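Local coordinates for mannose-specific lectin 3 chain 2 (Crocus vernus, PDB 3MEZ), which probably binds mannose as the second bulb-type lectin domain of a longer precursor, pairing with the first domain in a heterotetramer, at residues L9-V14 / L63-E68; C59-G64 / Y91-Q96. All coordinates share one frame; numbering follows the deposited sequence.

Interaction 1: L9-V14 / L63-E68. Unlike the reference sequence in segment 63-68: E68 (reference Gln).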
loop_
_atom_site.group_PDB
_atom_site.type_symbol
_atom_site.label_atom_id
_atom_site.label_comp_id
_atom_site.label_asym_id
_atom_site.label_seq_id
_atom_site.Cartn_x
_atom_site.Cartn_y
_atom_site.Cartn_z
ATOM N N LEU B 9 -2.292 -4.680 -10.464
ATOM C CA LEU B 9 -1.587 -3.546 -9.875
ATOM C C LEU B 9 -1.913 -2.287 -10.683
ATOM O O LEU B 9 -1.828 -2.327 -11.860
ATOM C CB LEU B 9 -0.076 -3.767 -9.892
ATOM C CG LEU B 9 0.822 -2.853 -9.067
ATOM C CD1 LEU B 9 0.711 -3.221 -7.643
ATOM C CD2 LEU B 9 2.246 -2.858 -9.478
ATOM N N PHE B 10 -2.293 -1.214 -10.015
ATOM C CA PHE B 10 -2.675 0.032 -10.619
ATOM C C PHE B 10 -1.524 1.038 -10.543
ATOM O O PHE B 10 -0.709 0.929 -9.680
ATOM C CB PHE B 10 -3.890 0.604 -9.931
ATOM C CG PHE B 10 -5.072 -0.297 -9.913
ATOM C CD1 PHE B 10 -5.962 -0.314 -10.959
ATOM C CD2 PHE B 10 -5.311 -1.117 -8.847
ATOM C CE1 PHE B 10 -7.014 -1.130 -10.943
ATOM C CE2 PHE B 10 -6.371 -1.936 -8.870
ATOM C CZ PHE B 10 -7.215 -1.924 -9.903
ATOM N N SER B 11 -1.497 2.038 -11.415
ATOM C CA SER B 11 -0.401 2.997 -11.421
ATOM C C SER B 11 -0.290 3.708 -10.040
ATOM O O SER B 11 -1.275 4.031 -9.470
ATOM C CB SER B 11 -0.592 4.061 -12.509
ATOM O OG SER B 11 -0.558 3.577 -13.813
ATOM N N SER B 12 0.928 3.880 -9.572
ATOM C CA SER B 12 1.327 4.422 -8.275
ATOM C C SER B 12 1.468 3.344 -7.170
ATOM O O SER B 12 2.135 3.549 -6.226
ATOM C CB SER B 12 0.417 5.569 -7.803
ATOM O OG SER B 12 0.587 6.760 -8.490
ATOM N N GLN B 13 0.837 2.197 -7.346
ATOM C CA GLN B 13 1.031 1.089 -6.432
ATOM C C GLN B 13 2.460 0.489 -6.517
ATOM O O GLN B 13 3.115 0.528 -7.515
ATOM C CB GLN B 13 -0.009 -0.032 -6.617
ATOM C CG GLN B 13 -1.388 0.351 -6.353
ATOM C CD GLN B 13 -2.355 -0.825 -6.320
ATOM O OE1 GLN B 13 -2.443 -1.567 -7.232
ATOM N NE2 GLN B 13 -3.073 -0.939 -5.260
ATOM N N VAL B 14 2.896 -0.084 -5.429
ATOM C CA VAL B 14 4.190 -0.699 -5.308
ATOM C C VAL B 14 4.130 -2.104 -4.694
ATOM O O VAL B 14 3.236 -2.414 -4.002
ATOM C CB VAL B 14 5.141 0.148 -4.452
ATOM C CG1 VAL B 14 5.327 1.478 -5.007
ATOM C CG2 VAL B 14 4.634 0.239 -3.070
ATOM N N LEU B 63 4.470 0.577 -10.725
ATOM C CA LEU B 63 3.864 0.840 -11.996
ATOM C C LEU B 63 3.585 2.329 -12.078
ATOM O O LEU B 63 2.919 2.897 -11.261
ATOM C CB LEU B 63 2.578 0.035 -12.168
ATOM C CG LEU B 63 1.712 0.296 -13.397
ATOM C CD1 LEU B 63 2.464 0.022 -14.633
ATOM C CD2 LEU B 63 0.415 -0.496 -13.398
ATOM N N GLY B 64 4.156 2.928 -13.102
ATOM C CA GLY B 64 4.080 4.337 -13.335
ATOM C C GLY B 64 2.876 4.819 -14.112
ATOM O O GLY B 64 2.082 4.059 -14.528
ATOM N N HIS B 65 2.825 6.120 -14.326
ATOM C CA HIS B 65 1.741 6.754 -15.035
ATOM C C HIS B 65 2.009 7.001 -16.528
ATOM O O HIS B 65 1.378 7.802 -17.144
ATOM C CB HIS B 65 1.237 7.976 -14.330
ATOM C CG HIS B 65 0.425 7.676 -13.116
ATOM N ND1 HIS B 65 0.990 7.455 -11.889
ATOM C CD2 HIS B 65 -0.900 7.596 -12.929
ATOM C CE1 HIS B 65 0.046 7.230 -11.009
ATOM N NE2 HIS B 65 -1.107 7.307 -11.617
ATOM N N SER B 66 2.998 6.310 -17.052
ATOM C CA SER B 66 3.194 6.111 -18.469
ATOM C C SER B 66 3.260 4.612 -18.834
ATOM O O SER B 66 3.736 4.238 -19.880
ATOM C CB SER B 66 4.437 6.853 -18.970
ATOM O OG SER B 66 4.334 8.239 -18.804
ATOM N N GLY B 67 2.794 3.763 -17.935
ATOM C CA GLY B 67 2.823 2.346 -18.155
ATOM C C GLY B 67 4.149 1.653 -17.898
ATOM O O GLY B 67 4.256 0.503 -18.108
ATOM N N GLU B 68 5.151 2.377 -17.448
ATOM C CA GLU B 68 6.453 1.805 -17.153
ATOM C C GLU B 68 6.486 0.999 -15.867
ATOM O O GLU B 68 5.903 1.403 -14.941
ATOM C CB GLU B 68 7.534 2.911 -17.125
ATOM C CG GLU B 68 7.663 3.746 -15.855
ATOM C CD GLU B 68 6.643 4.862 -15.729
ATOM O OE1 GLU B 68 6.930 5.933 -15.204
ATOM O OE2 GLU B 68 5.534 4.664 -16.125
#
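L9 meets L63 where strand 8-10 passes into the turn that leads to strand 14-16, at a junction between two of the three sheets of the bulb-lectin beta-prism. The two leucine side chains run past one another in opposed senses, L9 CD2 coming within 4.0 Å of L63 CB, while L63 CD2 sits against the L9 carbonyl oxygen. From F10 to Q13 the chain makes a type II turn. S11 touches the loop after strand 60-63 with both its side-chain atoms: OG, held beside the backbone N (chi1 -65°), donates to G64 O at 2.8 Å from above the carbonyl plane, and also takes the amide of Y91. Its CB lies over the face of the H65 imidazole, 3.5 Å from the ring centroid, in a CH-pi contact; that ring also stacks on H58 of the second subunit. S12, with the positive phi of the third turn position, donates its N-H to L63 O (2.8 Å). Q13 O answers with a weak, long bond from L63 N, so the L63 backbone is held firmly at its carbonyl, loosely at its N-H. The Q13 side chain folds back across the turn, where its OE1 accepts the F10 amide at 2.8 Å.

Interaction 2: C59-G64 / Y91-Q96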
loop_
_atom_site.group_PDB
_atom_site.type_symbol
_atom_site.label_atom_id
_atom_site.label_comp_id
_atom_site.label_asym_id
_atom_site.label_seq_id
_atom_site.Cartn_x
_atom_site.Cartn_y
_atom_site.Cartn_z
ATOM N N CYS B 59 14.571 -3.398 -2.412
ATOM C CA CYS B 59 14.012 -3.053 -3.717
ATOM C C CYS B 59 12.501 -3.062 -3.757
ATOM O O CYS B 59 11.893 -3.794 -3.043
ATOM C CB CYS B 59 14.543 -3.974 -4.813
ATOM S SG CYS B 59 16.240 -3.853 -5.002
ATOM N N PHE B 60 11.942 -2.189 -4.566
ATOM C CA PHE B 60 10.524 -2.135 -4.808
ATOM C C PHE B 60 10.200 -2.007 -6.282
ATOM O O PHE B 60 10.926 -1.420 -7.012
ATOM C CB PHE B 60 9.806 -1.050 -3.978
ATOM C CG PHE B 60 10.116 0.362 -4.356
ATOM C CD1 PHE B 60 11.213 0.989 -3.839
ATOM C CD2 PHE B 60 9.286 1.081 -5.161
ATOM C CE1 PHE B 60 11.486 2.255 -4.130
ATOM C CE2 PHE B 60 9.568 2.352 -5.457
ATOM C CZ PHE B 60 10.686 2.950 -4.931
ATOM N N MET B 61 9.071 -2.556 -6.663
ATOM C CA MET B 61 8.508 -2.392 -7.972
ATOM C C MET B 61 7.314 -1.434 -7.985
ATOM O O MET B 61 6.527 -1.427 -7.105
ATOM C CB MET B 61 8.104 -3.722 -8.554
ATOM C CG MET B 61 8.040 -3.694 -9.995
ATOM S SD MET B 61 6.398 -3.365 -10.484
ATOM C CE MET B 61 5.714 -4.971 -10.421
ATOM N N ARG B 62 7.268 -0.599 -9.002
ATOM C CA ARG B 62 6.259 0.403 -9.137
ATOM C C ARG B 62 5.772 0.512 -10.564
ATOM O O ARG B 62 6.541 0.589 -11.451
ATOM C CB ARG B 62 6.778 1.770 -8.665
ATOM C CG ARG B 62 5.839 2.928 -8.884
ATOM C CD ARG B 62 6.374 4.294 -8.416
ATOM N NE ARG B 62 5.483 5.424 -8.621
ATOM C CZ ARG B 62 5.356 6.103 -9.751
ATOM N NH1 ARG B 62 6.056 5.782 -10.789
ATOM N NH2 ARG B 62 4.546 7.110 -9.845
ATOM N N LEU B 63 4.470 0.577 -10.725
ATOM C CA LEU B 63 3.864 0.840 -11.996
ATOM C C LEU B 63 3.585 2.329 -12.078
ATOM O O LEU B 63 2.919 2.897 -11.261
ATOM C CB LEU B 63 2.578 0.035 -12.168
ATOM C CG LEU B 63 1.712 0.296 -13.397
ATOM C CD1 LEU B 63 2.464 0.022 -14.633
ATOM C CD2 LEU B 63 0.415 -0.496 -13.398
ATOM N N GLY B 64 4.156 2.928 -13.102
ATOM C CA GLY B 64 4.080 4.337 -13.335
ATOM C C GLY B 64 2.876 4.819 -14.112
ATOM O O GLY B 64 2.082 4.059 -14.528
ATOM N N TYR B 91 -2.662 3.417 -15.578
ATOM C CA TYR B 91 -2.362 2.145 -16.194
ATOM C C TYR B 91 -2.636 0.970 -15.244
ATOM O O TYR B 91 -2.806 1.145 -14.070
ATOM C CB TYR B 91 -0.940 2.092 -16.701
ATOM C CG TYR B 91 -0.630 2.974 -17.881
ATOM C CD1 TYR B 91 -0.549 4.327 -17.743
ATOM C CD2 TYR B 91 -0.427 2.439 -19.140
ATOM C CE1 TYR B 91 -0.247 5.121 -18.807
ATOM C CE2 TYR B 91 -0.148 3.201 -20.161
ATOM C CZ TYR B 91 -0.077 4.543 -20.014
ATOM O OH TYR B 91 0.211 5.315 -21.054
ATOM N N VAL B 92 -2.744 -0.210 -15.803
ATOM C CA VAL B 92 -2.996 -1.363 -15.034
ATOM C C VAL B 92 -2.096 -2.511 -15.487
ATOM O O VAL B 92 -1.873 -2.686 -16.627
ATOM C CB VAL B 92 -4.497 -1.641 -15.084
ATOM C CG1 VAL B 92 -4.843 -2.639 -16.109
ATOM C CG2 VAL B 92 -5.010 -1.890 -13.818
ATOM N N LEU B 93 -1.524 -3.209 -14.539
ATOM C CA LEU B 93 -0.760 -4.420 -14.762
ATOM C C LEU B 93 -1.653 -5.559 -14.297
ATOM O O LEU B 93 -2.012 -5.615 -13.150
ATOM C CB LEU B 93 0.492 -4.425 -13.925
ATOM C CG LEU B 93 1.771 -5.252 -14.116
ATOM C CD1 LEU B 93 2.365 -5.887 -12.882
ATOM C CD2 LEU B 93 1.745 -6.201 -15.238
ATOM N N ILE B 94 -1.998 -6.442 -15.206
ATOM C CA ILE B 94 -2.829 -7.575 -14.924
ATOM C C ILE B 94 -2.082 -8.901 -15.035
ATOM O O ILE B 94 -1.481 -9.181 -16.011
ATOM C CB ILE B 94 -4.034 -7.627 -15.870
ATOM C CG1 ILE B 94 -4.816 -6.322 -15.859
ATOM C CG2 ILE B 94 -4.941 -8.726 -15.513
ATOM C CD1 ILE B 94 -5.834 -6.239 -16.832
ATOM N N LEU B 95 -2.164 -9.723 -14.010
ATOM C CA LEU B 95 -1.655 -11.063 -14.133
ATOM C C LEU B 95 -2.788 -11.927 -14.638
ATOM O O LEU B 95 -3.672 -12.261 -13.933
ATOM C CB LEU B 95 -1.109 -11.599 -12.829
ATOM C CG LEU B 95 -0.482 -12.978 -12.838
ATOM C CD1 LEU B 95 0.731 -13.022 -13.691
ATOM C CD2 LEU B 95 -0.168 -13.469 -11.464
ATOM N N GLN B 96 -2.735 -12.214 -15.917
ATOM C CA GLN B 96 -3.790 -12.907 -16.627
ATOM C C GLN B 96 -3.849 -14.433 -16.482
ATOM O O GLN B 96 -2.886 -15.072 -16.265
ATOM C CB GLN B 96 -3.788 -12.533 -18.111
ATOM C CG GLN B 96 -3.647 -11.106 -18.419
ATOM C CD GLN B 96 -3.690 -10.792 -19.879
ATOM O OE1 GLN B 96 -3.445 -11.632 -20.705
ATOM N NE2 GLN B 96 -3.977 -9.572 -20.185
#
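L63 and L93 both carry CG anti to the backbone N (chi1 173° and -160°), which extends their branches from two facing strands into the same interior. The delta branch of L63 does most of the touching: CD2 lies against the backbone of 91-93, 3.5 Å from L93 N and 3.7 Å from Y91 O, and tucks beside L93 CB at 4.0 Å. It thus rests on peptide atoms as much as on side chains. Two residues earlier on strand 60-63, M61 bends its thioether so that the terminal CE reaches L93 CD1, a looser apolar contact of 4.3 Å. Y91 begins toward L63 with its CB, but its ring turns aside; its CD1 lies 4.2 Å from G64 O in an oblique approach, and its hydroxyl is hydrogen-bonded to Q87 O. The strands 60-63 and 92-95 belong to different sheets, their axes 8.9 Å apart at closest approach and turned by 115°, and van der Waals contacts join them. L9, L69 and V103 close around the same leucines. Such inward-facing aliphatic residues from separate antiparallel sheets, meeting at the centre of the chain, form the hydrophobic core of the beta-prism II fold of monocot mannose-binding lectins.

Interactions 1 and 2 share L63 and G64, and their centres lie about 5 Å apart. Strands 8-10 and 92-95 are neighbours in one sheet, paired through L9 O and L93 N at 2.8 Å, so L63 meets that sheet on two adjacent strands. The join continues at its end, where S11 OG and Y91 N approach to 2.8 Å, and G67 N packs on Y91 CD1 at 3.4 Å. Interaction 1 is largely polar and centred about 8 Å from the chain centre, interaction 2 apolar and about 3 Å from it. Both also reach the second subunit, another copy of this chain, where its D74 takes R62 in a salt bridge and the H65 backbone N in a hydrogen bond.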